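Local atomic coordinates of DELTA1-pyrroline-2-carboxylate reductase (Thermococcus litoralis DSM 5473, PDB entry 6T3E), a protein that catalyses the NADH-dependent reduction of delta1-pyrroline-2-carboxylate to L-proline, probably within L-hydroxyproline metabolism. Residues I66-H71 against S94-N99; A109-N114 against T128-M133; A154-A159 against K190-E195; R253-E258 against I315-S320. All blocks are in the same frame, centred on the assembly; numbering follows the deposited sequence.

Interaction 1 of 4, residues I66-H71 against S94-N99; sequences IEVEKH and SLYPEN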
# COMPACT_ATOMS: atom_id res chain seq x y z
N ILE B 66 -4.20 -8.65 -1.12
CA ILE B 66 -3.79 -9.55 -2.19
C ILE B 66 -3.68 -10.94 -1.59
O ILE B 66 -2.86 -11.17 -0.68
CB ILE B 66 -2.47 -9.13 -2.84
CG1 ILE B 66 -2.62 -7.79 -3.54
CG2 ILE B 66 -1.99 -10.21 -3.81
CD1 ILE B 66 -1.41 -7.41 -4.36
N GLU B 67 -4.48 -11.87 -2.09
CA GLU B 67 -4.46 -13.24 -1.61
C GLU B 67 -3.43 -14.02 -2.43
O GLU B 67 -3.49 -14.04 -3.66
CB GLU B 67 -5.85 -13.87 -1.72
CG GLU B 67 -5.84 -15.39 -1.64
CD GLU B 67 -7.23 -15.99 -1.49
OE1 GLU B 67 -8.21 -15.39 -1.97
OE2 GLU B 67 -7.33 -17.06 -0.87
N VAL B 68 -2.45 -14.59 -1.75
CA VAL B 68 -1.47 -15.47 -2.41
C VAL B 68 -2.01 -16.89 -2.27
O VAL B 68 -1.65 -17.65 -1.36
CB VAL B 68 -0.06 -15.30 -1.85
CG1 VAL B 68 0.97 -15.90 -2.80
CG2 VAL B 68 0.22 -13.82 -1.59
N GLU B 69 -2.94 -17.24 -3.18
CA GLU B 69 -3.52 -18.58 -3.19
C GLU B 69 -2.47 -19.68 -3.35
O GLU B 69 -2.62 -20.76 -2.79
CB GLU B 69 -4.55 -18.70 -4.32
CG GLU B 69 -5.52 -17.51 -4.48
CD GLU B 69 -6.03 -17.34 -5.91
OE1 GLU B 69 -6.23 -18.38 -6.60
OE2 GLU B 69 -6.21 -16.18 -6.36
N LYS B 70 -1.40 -19.41 -4.11
CA LYS B 70 -0.39 -20.43 -4.42
C LYS B 70 0.38 -20.87 -3.18
O LYS B 70 0.95 -21.97 -3.17
CB LYS B 70 0.61 -19.92 -5.48
CG LYS B 70 -0.01 -19.50 -6.82
CD LYS B 70 -0.47 -18.02 -6.81
CE LYS B 70 -1.79 -17.84 -7.57
NZ LYS B 70 -2.53 -16.61 -7.14
N HIS B 71 0.48 -20.02 -2.16
CA HIS B 71 1.27 -20.32 -0.97
C HIS B 71 0.45 -20.19 0.31
O HIS B 71 1.01 -20.15 1.41
CB HIS B 71 2.51 -19.42 -0.91
CG HIS B 71 3.38 -19.49 -2.13
ND1 HIS B 71 4.18 -20.58 -2.41
CD2 HIS B 71 3.60 -18.60 -3.12
CE1 HIS B 71 4.83 -20.36 -3.54
NE2 HIS B 71 4.50 -19.16 -3.99
N SER B 94 1.31 -9.43 6.60
CA SER B 94 0.97 -10.67 5.92
C SER B 94 0.47 -11.69 6.92
O SER B 94 0.86 -11.69 8.09
CB SER B 94 2.17 -11.24 5.15
OG SER B 94 3.23 -11.52 6.04
N LEU B 95 -0.42 -12.56 6.44
CA LEU B 95 -1.02 -13.63 7.23
C LEU B 95 -0.80 -14.95 6.51
O LEU B 95 -1.38 -15.18 5.44
CB LEU B 95 -2.51 -13.37 7.44
CG LEU B 95 -3.28 -14.52 8.07
CD1 LEU B 95 -2.65 -14.84 9.40
CD2 LEU B 95 -4.75 -14.16 8.24
N TYR B 96 0.05 -15.82 7.06
CA TYR B 96 0.25 -17.17 6.53
C TYR B 96 -0.03 -18.17 7.64
O TYR B 96 0.88 -18.48 8.43
CB TYR B 96 1.66 -17.36 5.98
CG TYR B 96 1.87 -16.71 4.61
CD1 TYR B 96 1.65 -15.33 4.42
CD2 TYR B 96 2.31 -17.46 3.53
CE1 TYR B 96 1.84 -14.74 3.19
CE2 TYR B 96 2.50 -16.87 2.28
CZ TYR B 96 2.26 -15.51 2.12
OH TYR B 96 2.47 -14.92 0.88
N PRO B 97 -1.24 -18.74 7.71
CA PRO B 97 -1.62 -19.57 8.87
C PRO B 97 -0.75 -20.80 9.09
O PRO B 97 -0.73 -21.32 10.22
CB PRO B 97 -3.06 -19.97 8.55
CG PRO B 97 -3.53 -18.98 7.55
CD PRO B 97 -2.33 -18.62 6.73
N GLU B 98 -0.06 -21.28 8.07
CA GLU B 98 0.85 -22.42 8.20
C GLU B 98 2.29 -22.00 8.49
O GLU B 98 3.18 -22.86 8.49
CB GLU B 98 0.82 -23.27 6.92
CG GLU B 98 -0.52 -23.91 6.64
CD GLU B 98 -0.94 -24.87 7.75
OE1 GLU B 98 -0.29 -25.94 7.90
OE2 GLU B 98 -1.91 -24.54 8.48
N ASN B 99 2.53 -20.72 8.75
CA ASN B 99 3.90 -20.27 8.97
C ASN B 99 4.48 -20.86 10.25
O ASN B 99 5.69 -21.13 10.31
CB ASN B 99 3.95 -18.73 9.04
CG ASN B 99 4.56 -18.09 7.79
OD1 ASN B 99 4.85 -18.76 6.79
ND2 ASN B 99 4.75 -16.78 7.85
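The phenol ring of Tyr96 lies obliquely against the turn at His71: the backbone His71 O is 3.7 Å from Tyr96 CD2, and His71 CB comes within 4.1 Å of Tyr96 CE2. The imidazole of His71 has Lys70 CB over one face, displaced toward the rim at 4.0 Å above the plane. At the far end of the phenol, Tyr96 OH packs against the isopropyl group of Val68, 3.5 Å from CG2. In Tyr96, CG stands anti to the carbonyl carbon (chi1 -77°), which carries the ring out to meet both residues. No hydrogen bond joins the two segments, and the polar ends look elsewhere: Tyr96 OH is bound to Pro116 O of the second subunit, while His71 NE2 pairs with Glu86 OE2 of that subunit. Residues 66-71 run off the end of strand 58-68. The other segment, 94-99, leaves the end of strand 87-95 and enters a type I turn from Tyr96 to Asn99. Strand 73-82 lies between these two strands in the mixed sheet, bonded through Ile75 to Ile66 and through Phe74 to Leu95, so that the contact joins the strand ends on its two flanks.

Interaction 2 of 4, residues A109-N114 against T128-M133; sequences ASILLN and TFITAM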
# COMPACT_ATOMS: atom_id res chain seq x y z
N ALA B 109 4.91 -8.08 9.74
CA ALA B 109 4.56 -6.74 9.29
C ALA B 109 5.79 -5.84 9.21
O ALA B 109 6.81 -6.06 9.88
CB ALA B 109 3.50 -6.10 10.20
N SER B 110 5.67 -4.80 8.38
CA SER B 110 6.62 -3.70 8.30
C SER B 110 5.82 -2.41 8.19
O SER B 110 4.77 -2.38 7.55
CB SER B 110 7.54 -3.83 7.09
OG SER B 110 8.07 -5.13 6.96
N ILE B 111 6.33 -1.34 8.79
CA ILE B 111 5.65 -0.05 8.82
C ILE B 111 6.59 1.02 8.27
O ILE B 111 7.75 1.09 8.69
CB ILE B 111 5.18 0.33 10.23
CG1 ILE B 111 4.14 -0.68 10.72
CG2 ILE B 111 4.67 1.80 10.25
CD1 ILE B 111 3.52 -0.34 12.06
N LEU B 112 6.08 1.83 7.34
CA LEU B 112 6.83 2.92 6.73
C LEU B 112 6.17 4.24 7.11
O LEU B 112 4.95 4.41 6.96
CB LEU B 112 6.90 2.79 5.20
CG LEU B 112 7.75 3.84 4.46
CD1 LEU B 112 9.20 3.37 4.29
CD2 LEU B 112 7.18 4.22 3.12
N LEU B 113 6.97 5.17 7.62
CA LEU B 113 6.51 6.49 8.02
C LEU B 113 7.07 7.50 7.04
O LEU B 113 8.29 7.56 6.83
CB LEU B 113 7.00 6.83 9.43
CG LEU B 113 6.13 7.69 10.34
CD1 LEU B 113 4.89 6.92 10.69
CD2 LEU B 113 6.93 8.01 11.58
N ASN B 114 6.19 8.32 6.48
CA ASN B 114 6.56 9.34 5.52
C ASN B 114 6.31 10.72 6.12
O ASN B 114 5.45 10.90 6.99
CB ASN B 114 5.77 9.21 4.21
CG ASN B 114 6.15 7.99 3.42
OD1 ASN B 114 5.49 6.94 3.53
ND2 ASN B 114 7.18 8.12 2.58
N THR B 128 5.75 -6.10 13.27
CA THR B 128 5.13 -7.27 13.89
C THR B 128 4.75 -6.99 15.34
O THR B 128 3.63 -7.31 15.77
CB THR B 128 6.08 -8.47 13.83
OG1 THR B 128 6.55 -8.64 12.49
CG2 THR B 128 5.35 -9.71 14.26
N PHE B 129 5.66 -6.39 16.10
CA PHE B 129 5.38 -6.09 17.50
C PHE B 129 4.33 -5.00 17.64
O PHE B 129 3.46 -5.07 18.52
CB PHE B 129 6.70 -5.71 18.19
CG PHE B 129 6.54 -5.08 19.54
CD1 PHE B 129 6.24 -5.85 20.65
CD2 PHE B 129 6.73 -3.72 19.69
CE1 PHE B 129 6.12 -5.27 21.90
CE2 PHE B 129 6.61 -3.13 20.93
CZ PHE B 129 6.31 -3.91 22.03
N ILE B 130 4.38 -4.00 16.75
CA ILE B 130 3.41 -2.91 16.78
C ILE B 130 2.03 -3.42 16.40
O ILE B 130 1.02 -2.94 16.92
CB ILE B 130 3.86 -1.76 15.88
CG1 ILE B 130 4.87 -0.90 16.63
CG2 ILE B 130 2.66 -0.93 15.42
CD1 ILE B 130 5.92 -0.37 15.75
N THR B 131 1.97 -4.37 15.47
CA THR B 131 0.68 -4.93 15.10
C THR B 131 0.01 -5.58 16.31
O THR B 131 -1.15 -5.29 16.61
CB THR B 131 0.87 -5.98 14.00
OG1 THR B 131 1.41 -5.37 12.82
CG2 THR B 131 -0.46 -6.68 13.68
N ALA B 132 0.76 -6.37 17.06
CA ALA B 132 0.21 -7.00 18.26
C ALA B 132 -0.15 -5.95 19.31
O ALA B 132 -1.20 -6.06 19.96
CB ALA B 132 1.19 -8.02 18.81
N MET B 133 0.69 -4.93 19.49
CA MET B 133 0.40 -3.91 20.50
C MET B 133 -0.85 -3.12 20.13
O MET B 133 -1.77 -2.99 20.95
CB MET B 133 1.60 -2.98 20.69
CG MET B 133 2.84 -3.67 21.27
SD MET B 133 2.70 -4.13 23.03
CE MET B 133 2.33 -2.53 23.77
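Thr131 OG1, 3.4 Å from Ala109 CB, is gripped by two polar groups: the carbonyl O of Gly127, just before the helix, and the amine of Lys91 on the neighbouring strand 87-95. Across the contact itself the polar link is made by Thr128, whose OG1 accepts the backbone N-H of Ala109 at 3.3 Å with a fairly straight N-H...O angle of 160°. OG1 stands anti to the carbonyl carbon of Thr128 (chi1 -51°), which swings the hydroxyl toward the start of the strand segment. The methyl of Ala109 lies against Thr131 OG1 and near the backbone N of Thr128. Further along, the CD1 tip of Ile111 meets the CG2 branch of Ile130 at 3.5 Å, the two side chains crossing obliquely; Met125 touches both isoleucines, and helix 324-341 packs on them through Ala331 and Thr330. The strand and helix axes run nearly perpendicular, at 93°, and approach to 7.5 Å, so the helix meets the strand locally, near Ala109 and Ile111. A valine in place of Thr128 would remove the hydroxyl and is likely to leave the Ala109 N-H without this acceptor at the helix start. Polar bonds therefore fix the first helical turn to the sheet, while buried methyl groups pack beside them. Thr131 touches both the bound proline and the cofactor, and Lys91 also lines the proline pocket, so the hydroxyl that packs on the strand is itself bonded within the pocket wall.

Interaction 3 of 4, residues A154-A159 against K190-E195; sequences AGIIGA and KKFAEE. With NAI (1,4-dihydronicotinamide adenine dinucleotide), chain F.
Phe192 carries this contact, its ring and CB filling the buried side between strand 153-157 and helix 186-200. Ile156 CD1 reaches the far end of the ring, 3.4 Å from CE1, and the two side chains cross at about a right angle. At the near end Ala159 CB lies 3.6 Å from Phe192 CB. Phe192 extends from the helix with CG anti to the backbone N (chi1 -174°), bringing the ring against both residues; Val181 and Ala163 pack on it as well. The solvent side carries Lys190, Lys191 and Glu194; Lys191 pairs with Glu195 along the helix, although the modelled length of that salt bridge is doubtful. With an alanine here, the ring would be gone and a gap would probably open against Ile156 CD1 and Ala159 CB. The turn after the strand adjoins the cofactor. At the backbone angles of Gly158 (phi 90°) a side chain would jam against the preceding carbonyl O and crowd NADH O4B, which calls for glycine. Ala159 N is bound to Asp183, whose other carboxylate oxygen binds the NADH. Apolar packing thus lies behind what is consistent with a Rossmann-type GxGxxA dinucleotide turn.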
# COMPACT_ATOMS: atom_id res chain seq x y z
N ALA B 154 -11.37 -13.83 32.84
CA ALA B 154 -11.25 -13.66 31.40
C ALA B 154 -10.93 -14.99 30.75
O ALA B 154 -10.00 -15.69 31.18
CB ALA B 154 -10.16 -12.64 31.05
N GLY B 155 -11.65 -15.32 29.69
CA GLY B 155 -11.43 -16.55 28.93
C GLY B 155 -10.76 -16.24 27.61
O GLY B 155 -11.11 -15.27 26.93
N ILE B 156 -9.79 -17.08 27.24
CA ILE B 156 -9.00 -16.88 26.04
C ILE B 156 -9.08 -18.13 25.19
O ILE B 156 -8.78 -19.24 25.66
CB ILE B 156 -7.54 -16.54 26.37
CG1 ILE B 156 -7.49 -15.50 27.49
CG2 ILE B 156 -6.83 -16.03 25.15
CD1 ILE B 156 -6.11 -15.14 27.96
N ILE B 157 -9.49 -17.96 23.94
CA ILE B 157 -9.57 -19.04 22.96
C ILE B 157 -8.59 -18.71 21.85
O ILE B 157 -8.75 -17.69 21.16
CB ILE B 157 -10.99 -19.21 22.42
CG1 ILE B 157 -11.89 -19.81 23.49
CG2 ILE B 157 -11.00 -20.09 21.17
CD1 ILE B 157 -13.34 -19.54 23.25
N GLY B 158 -7.57 -19.56 21.69
CA GLY B 158 -6.44 -19.32 20.80
C GLY B 158 -5.30 -18.61 21.51
O GLY B 158 -5.32 -17.38 21.63
N ALA B 159 -4.29 -19.35 21.95
CA ALA B 159 -3.22 -18.76 22.76
C ALA B 159 -2.00 -18.43 21.90
O ALA B 159 -0.90 -18.94 22.10
CB ALA B 159 -2.85 -19.70 23.90
N LYS B 190 -0.05 -24.05 27.34
CA LYS B 190 0.81 -24.15 28.51
C LYS B 190 1.79 -22.99 28.56
O LYS B 190 1.90 -22.30 29.58
CB LYS B 190 1.55 -25.49 28.49
CG LYS B 190 2.31 -25.84 29.75
CD LYS B 190 3.00 -27.20 29.62
CE LYS B 190 3.96 -27.44 30.77
NZ LYS B 190 4.63 -28.76 30.71
N LYS B 191 2.46 -22.73 27.44
CA LYS B 191 3.41 -21.64 27.39
C LYS B 191 2.74 -20.31 27.66
O LYS B 191 3.29 -19.45 28.33
CB LYS B 191 4.11 -21.63 26.03
CG LYS B 191 5.46 -20.95 26.06
CD LYS B 191 6.10 -20.90 24.70
CE LYS B 191 7.08 -19.73 24.63
NZ LYS B 191 8.21 -19.86 25.62
N PHE B 192 1.51 -20.14 27.16
CA PHE B 192 0.76 -18.93 27.43
C PHE B 192 0.44 -18.79 28.91
O PHE B 192 0.69 -17.73 29.51
CB PHE B 192 -0.53 -18.93 26.60
CG PHE B 192 -1.31 -17.65 26.69
CD1 PHE B 192 -2.14 -17.41 27.78
CD2 PHE B 192 -1.23 -16.71 25.68
CE1 PHE B 192 -2.86 -16.24 27.86
CE2 PHE B 192 -1.96 -15.52 25.76
CZ PHE B 192 -2.77 -15.29 26.85
N ALA B 193 -0.13 -19.83 29.51
CA ALA B 193 -0.53 -19.74 30.92
C ALA B 193 0.67 -19.47 31.82
O ALA B 193 0.62 -18.58 32.68
CB ALA B 193 -1.26 -21.00 31.35
N GLU B 194 1.77 -20.19 31.61
CA GLU B 194 2.96 -19.98 32.43
C GLU B 194 3.52 -18.57 32.22
O GLU B 194 3.62 -17.78 33.17
CB GLU B 194 4.03 -21.02 32.10
CG GLU B 194 3.70 -22.44 32.55
CD GLU B 194 4.71 -23.45 32.03
OE1 GLU B 194 5.73 -23.01 31.46
OE2 GLU B 194 4.48 -24.67 32.20
N GLU B 195 3.87 -18.25 30.97
CA GLU B 195 4.58 -17.01 30.68
C GLU B 195 3.72 -15.79 30.94
O GLU B 195 4.22 -14.76 31.41
CB GLU B 195 5.09 -17.04 29.25
CG GLU B 195 6.29 -17.93 29.10
CD GLU B 195 6.87 -17.87 27.71
OE1 GLU B 195 6.23 -17.27 26.82
OE2 GLU B 195 7.99 -18.40 27.53
PA NAI F . -0.98 -17.29 15.81
O1A NAI F . -0.83 -18.37 14.77
O2A NAI F . 0.38 -16.95 16.40
O5B NAI F . -2.05 -17.70 16.99
C5B NAI F . -3.25 -18.30 16.51
C4B NAI F . -3.79 -19.31 17.61
O4B NAI F . -4.98 -19.73 17.29
C3B NAI F . -2.89 -20.57 17.63
O3B NAI F . -2.38 -20.72 18.87
C2B NAI F . -3.84 -21.71 17.23
O2B NAI F . -3.42 -23.01 17.87
C1B NAI F . -4.99 -21.30 17.68
N9A NAI F . -6.11 -21.95 17.05
C8A NAI F . -6.23 -22.05 15.72
N7A NAI F . -7.36 -22.71 15.47
C5A NAI F . -7.93 -23.01 16.65
C6A NAI F . -9.10 -23.68 16.94
N6A NAI F . -10.11 -24.29 16.09
N1A NAI F . -9.47 -23.87 18.20
C2A NAI F . -8.69 -23.39 19.20
N3A NAI F . -7.54 -22.73 18.92
C4A NAI F . -7.17 -22.55 17.62
O3 NAI F . -1.62 -15.98 15.02
PN NAI F . -2.03 -14.56 15.79
O1N NAI F . -0.91 -13.59 15.43
O2N NAI F . -2.18 -14.76 17.27
O5D NAI F . -3.44 -14.02 15.20
C5D NAI F . -4.60 -14.50 15.77
C4D NAI F . -5.80 -14.05 14.90
O4D NAI F . -5.97 -12.74 14.95
C3D NAI F . -5.53 -14.38 13.43
O3D NAI F . -6.70 -14.85 12.86
C2D NAI F . -5.17 -13.04 12.78
O2D NAI F . -5.47 -13.12 11.29
C1D NAI F . -5.94 -12.20 13.43
N1N NAI F . -5.35 -10.85 13.43
C2N NAI F . -6.19 -9.67 13.25
C3N NAI F . -5.68 -8.28 13.72
C7N NAI F . -6.78 -7.27 14.13
O7N NAI F . -7.89 -7.63 14.12
N7N NAI F . -6.42 -5.88 14.51
C4N NAI F . -4.30 -8.14 14.35
C5N NAI F . -3.35 -9.29 14.00
C6N NAI F . -3.92 -10.66 13.60

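Interaction 4 of 4, residues R253-E258 against I315-S320; sequences RELDSE and ITLFKS. With NAI (1,4-dihydronicotinamide adenine dinucleotide), chain F.
Glu254 is the first residue of 253-258 to meet strand 316-319; Arg253 before it leads away, its NH1 giving a nearly straight hydrogen bond of 2.8 Å to Ser257 OG, which lies in the guanidinium plane. The carboxylate of Glu254 forms a salt bridge across the contact, OE2 to Lys319 NZ at 3.6 Å. Ser244 OG is hydrogen-bonded to both of these atoms, Thr224 N to Glu254 OE1, so that each oxygen of this buried carboxylate is satisfied. Asp279 is a second acidic partner of Lys319 and also accepts the backbone N-H groups of Glu254 and Leu255. The lysine chain bends at chi2 (62°) and chi3, and in this way brings its amine to the two carboxylates. Leu255 then turns to the strand and meets Leu317 tip to tip, CD1 to CD1 at 4.1 Å. Asp256 follows at the N-cap position of helix 257-262, where its side chain caps a backbone N of the first turn. One residue beyond the strand, Ser320 OG donates to O7N of the nicotinamide carboxamide at 3.2 Å. A buried charge network near the end of strand 316-319, with a cofactor-binding residue just past the C-terminal end of a parallel strand, is in keeping with the Rossmann-type NAD-binding domain of the ornithine cyclodeaminase/mu-crystallin family.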
# COMPACT_ATOMS: atom_id res chain seq x y z
N ARG B 253 -14.59 -17.73 9.81
CA ARG B 253 -15.12 -17.15 11.03
C ARG B 253 -14.80 -18.07 12.19
O ARG B 253 -14.61 -19.27 12.00
CB ARG B 253 -16.63 -16.90 10.94
CG ARG B 253 -17.43 -18.13 10.66
CD ARG B 253 -18.88 -17.85 10.85
NE ARG B 253 -19.69 -19.00 10.49
CZ ARG B 253 -21.01 -19.05 10.62
NH1 ARG B 253 -21.66 -18.00 11.12
NH2 ARG B 253 -21.67 -20.14 10.28
N GLU B 254 -14.74 -17.48 13.39
CA GLU B 254 -14.52 -18.20 14.64
C GLU B 254 -15.71 -18.12 15.58
O GLU B 254 -15.71 -18.77 16.63
CB GLU B 254 -13.25 -17.67 15.35
CG GLU B 254 -13.30 -16.18 15.81
CD GLU B 254 -11.91 -15.53 16.08
OE1 GLU B 254 -10.93 -16.22 16.42
OE2 GLU B 254 -11.80 -14.29 15.94
N LEU B 255 -16.74 -17.35 15.23
CA LEU B 255 -17.96 -17.24 16.02
C LEU B 255 -19.13 -17.77 15.20
O LEU B 255 -19.28 -17.39 14.03
CB LEU B 255 -18.23 -15.79 16.42
CG LEU B 255 -16.97 -14.96 16.66
CD1 LEU B 255 -17.31 -13.48 16.80
CD2 LEU B 255 -16.27 -15.48 17.90
N ASP B 256 -19.96 -18.61 15.80
CA ASP B 256 -21.13 -19.06 15.07
C ASP B 256 -22.15 -17.92 14.94
O ASP B 256 -22.02 -16.86 15.54
CB ASP B 256 -21.75 -20.30 15.74
CG ASP B 256 -22.40 -19.99 17.08
OD1 ASP B 256 -22.09 -18.94 17.68
OD2 ASP B 256 -23.21 -20.82 17.54
N SER B 257 -23.15 -18.15 14.09
CA SER B 257 -24.13 -17.11 13.82
C SER B 257 -24.89 -16.73 15.09
O SER B 257 -25.29 -15.56 15.25
CB SER B 257 -25.10 -17.58 12.74
OG SER B 257 -24.38 -17.92 11.56
N GLU B 258 -25.07 -17.67 16.01
CA GLU B 258 -25.79 -17.37 17.25
C GLU B 258 -25.04 -16.33 18.09
O GLU B 258 -25.67 -15.46 18.70
CB GLU B 258 -26.02 -18.65 18.05
CG GLU B 258 -26.67 -18.44 19.41
CD GLU B 258 -28.06 -17.86 19.30
OE1 GLU B 258 -28.65 -17.93 18.20
OE2 GLU B 258 -28.58 -17.34 20.32
N ILE B 315 -25.18 -8.91 26.28
CA ILE B 315 -23.92 -9.51 25.86
C ILE B 315 -23.31 -8.62 24.79
O ILE B 315 -23.94 -8.37 23.75
CB ILE B 315 -24.11 -10.94 25.35
CG1 ILE B 315 -24.74 -11.81 26.43
CG2 ILE B 315 -22.78 -11.52 24.91
CD1 ILE B 315 -24.72 -13.26 26.13
N THR B 316 -22.10 -8.13 25.04
CA THR B 316 -21.42 -7.20 24.14
C THR B 316 -20.31 -7.90 23.38
O THR B 316 -19.52 -8.64 23.97
CB THR B 316 -20.83 -6.01 24.91
OG1 THR B 316 -20.30 -6.47 26.17
CG2 THR B 316 -21.89 -4.95 25.16
N LEU B 317 -20.23 -7.61 22.08
CA LEU B 317 -19.23 -8.21 21.20
C LEU B 317 -18.54 -7.12 20.40
O LEU B 317 -19.20 -6.41 19.62
CB LEU B 317 -19.87 -9.24 20.26
CG LEU B 317 -19.12 -9.48 18.95
CD1 LEU B 317 -17.81 -10.19 19.22
CD2 LEU B 317 -19.99 -10.28 18.00
N PHE B 318 -17.22 -7.00 20.57
CA PHE B 318 -16.40 -6.10 19.78
C PHE B 318 -15.69 -6.92 18.71
O PHE B 318 -14.85 -7.77 19.03
CB PHE B 318 -15.39 -5.35 20.65
CG PHE B 318 -14.37 -4.57 19.87
CD1 PHE B 318 -14.77 -3.62 18.94
CD2 PHE B 318 -13.01 -4.77 20.07
CE1 PHE B 318 -13.83 -2.90 18.22
CE2 PHE B 318 -12.07 -4.06 19.36
CZ PHE B 318 -12.48 -3.12 18.43
N LYS B 319 -16.02 -6.67 17.45
CA LYS B 319 -15.43 -7.38 16.33
C LYS B 319 -14.36 -6.50 15.71
O LYS B 319 -14.65 -5.39 15.26
CB LYS B 319 -16.48 -7.74 15.29
CG LYS B 319 -15.90 -8.57 14.17
CD LYS B 319 -15.37 -9.88 14.71
CE LYS B 319 -13.99 -10.20 14.18
NZ LYS B 319 -13.67 -11.64 14.49
N SER B 320 -13.13 -7.00 15.67
CA SER B 320 -12.00 -6.23 15.19
C SER B 320 -11.29 -6.98 14.08
O SER B 320 -11.01 -8.17 14.22
CB SER B 320 -11.02 -5.92 16.31
OG SER B 320 -9.75 -5.64 15.76
PA NAI F . -0.98 -17.29 15.81
O1A NAI F . -0.83 -18.37 14.77
O2A NAI F . 0.38 -16.95 16.40
O5B NAI F . -2.05 -17.70 16.99
C5B NAI F . -3.25 -18.30 16.51
C4B NAI F . -3.79 -19.31 17.61
O4B NAI F . -4.98 -19.73 17.29
C3B NAI F . -2.89 -20.57 17.63
O3B NAI F . -2.38 -20.72 18.87
C2B NAI F . -3.84 -21.71 17.23
O2B NAI F . -3.42 -23.01 17.87
C1B NAI F . -4.99 -21.30 17.68
N9A NAI F . -6.11 -21.95 17.05
C8A NAI F . -6.23 -22.05 15.72
N7A NAI F . -7.36 -22.71 15.47
C5A NAI F . -7.93 -23.01 16.65
C6A NAI F . -9.10 -23.68 16.94
N6A NAI F . -10.11 -24.29 16.09
N1A NAI F . -9.47 -23.87 18.20
C2A NAI F . -8.69 -23.39 19.20
N3A NAI F . -7.54 -22.73 18.92
C4A NAI F . -7.17 -22.55 17.62
O3 NAI F . -1.62 -15.98 15.02
PN NAI F . -2.03 -14.56 15.79
O1N NAI F . -0.91 -13.59 15.43
O2N NAI F . -2.18 -14.76 17.27
O5D NAI F . -3.44 -14.02 15.20
C5D NAI F . -4.60 -14.50 15.77
C4D NAI F . -5.80 -14.05 14.90
O4D NAI F . -5.97 -12.74 14.95
C3D NAI F . -5.53 -14.38 13.43
O3D NAI F . -6.70 -14.85 12.86
C2D NAI F . -5.17 -13.04 12.78
O2D NAI F . -5.47 -13.12 11.29
C1D NAI F . -5.94 -12.20 13.43
N1N NAI F . -5.35 -10.85 13.43
C2N NAI F . -6.19 -9.67 13.25
C3N NAI F . -5.68 -8.28 13.72
C7N NAI F . -6.78 -7.27 14.13
O7N NAI F . -7.89 -7.63 14.12
N7N NAI F . -6.42 -5.88 14.51
C4N NAI F . -4.30 -8.14 14.35
C5N NAI F . -3.35 -9.29 14.00
C6N NAI F . -3.92 -10.66 13.60

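In the fold
The four contacts follow one another along the chain, each closing before the next opens. Interactions 1 and 2, with centres about 18 Å apart, reach the same mixed sheet, through the neighbouring strands 87-95 and 107-114, and both touch the second subunit. Interactions 3 and 4, with centres about 20 Å apart, belong to the parallel sheet, in which strands 153-157 and 316-319 lie. Helix 128-146, part of interaction 2, is followed directly by strand 153-157 and so leads from one sheet to the other. Interactions 2 and 4 lie on opposite sides of the chain's centre, their own centres about 26 Å apart. The second subunit thus meets interactions 1 and 2, while the cofactor touches residues of all four.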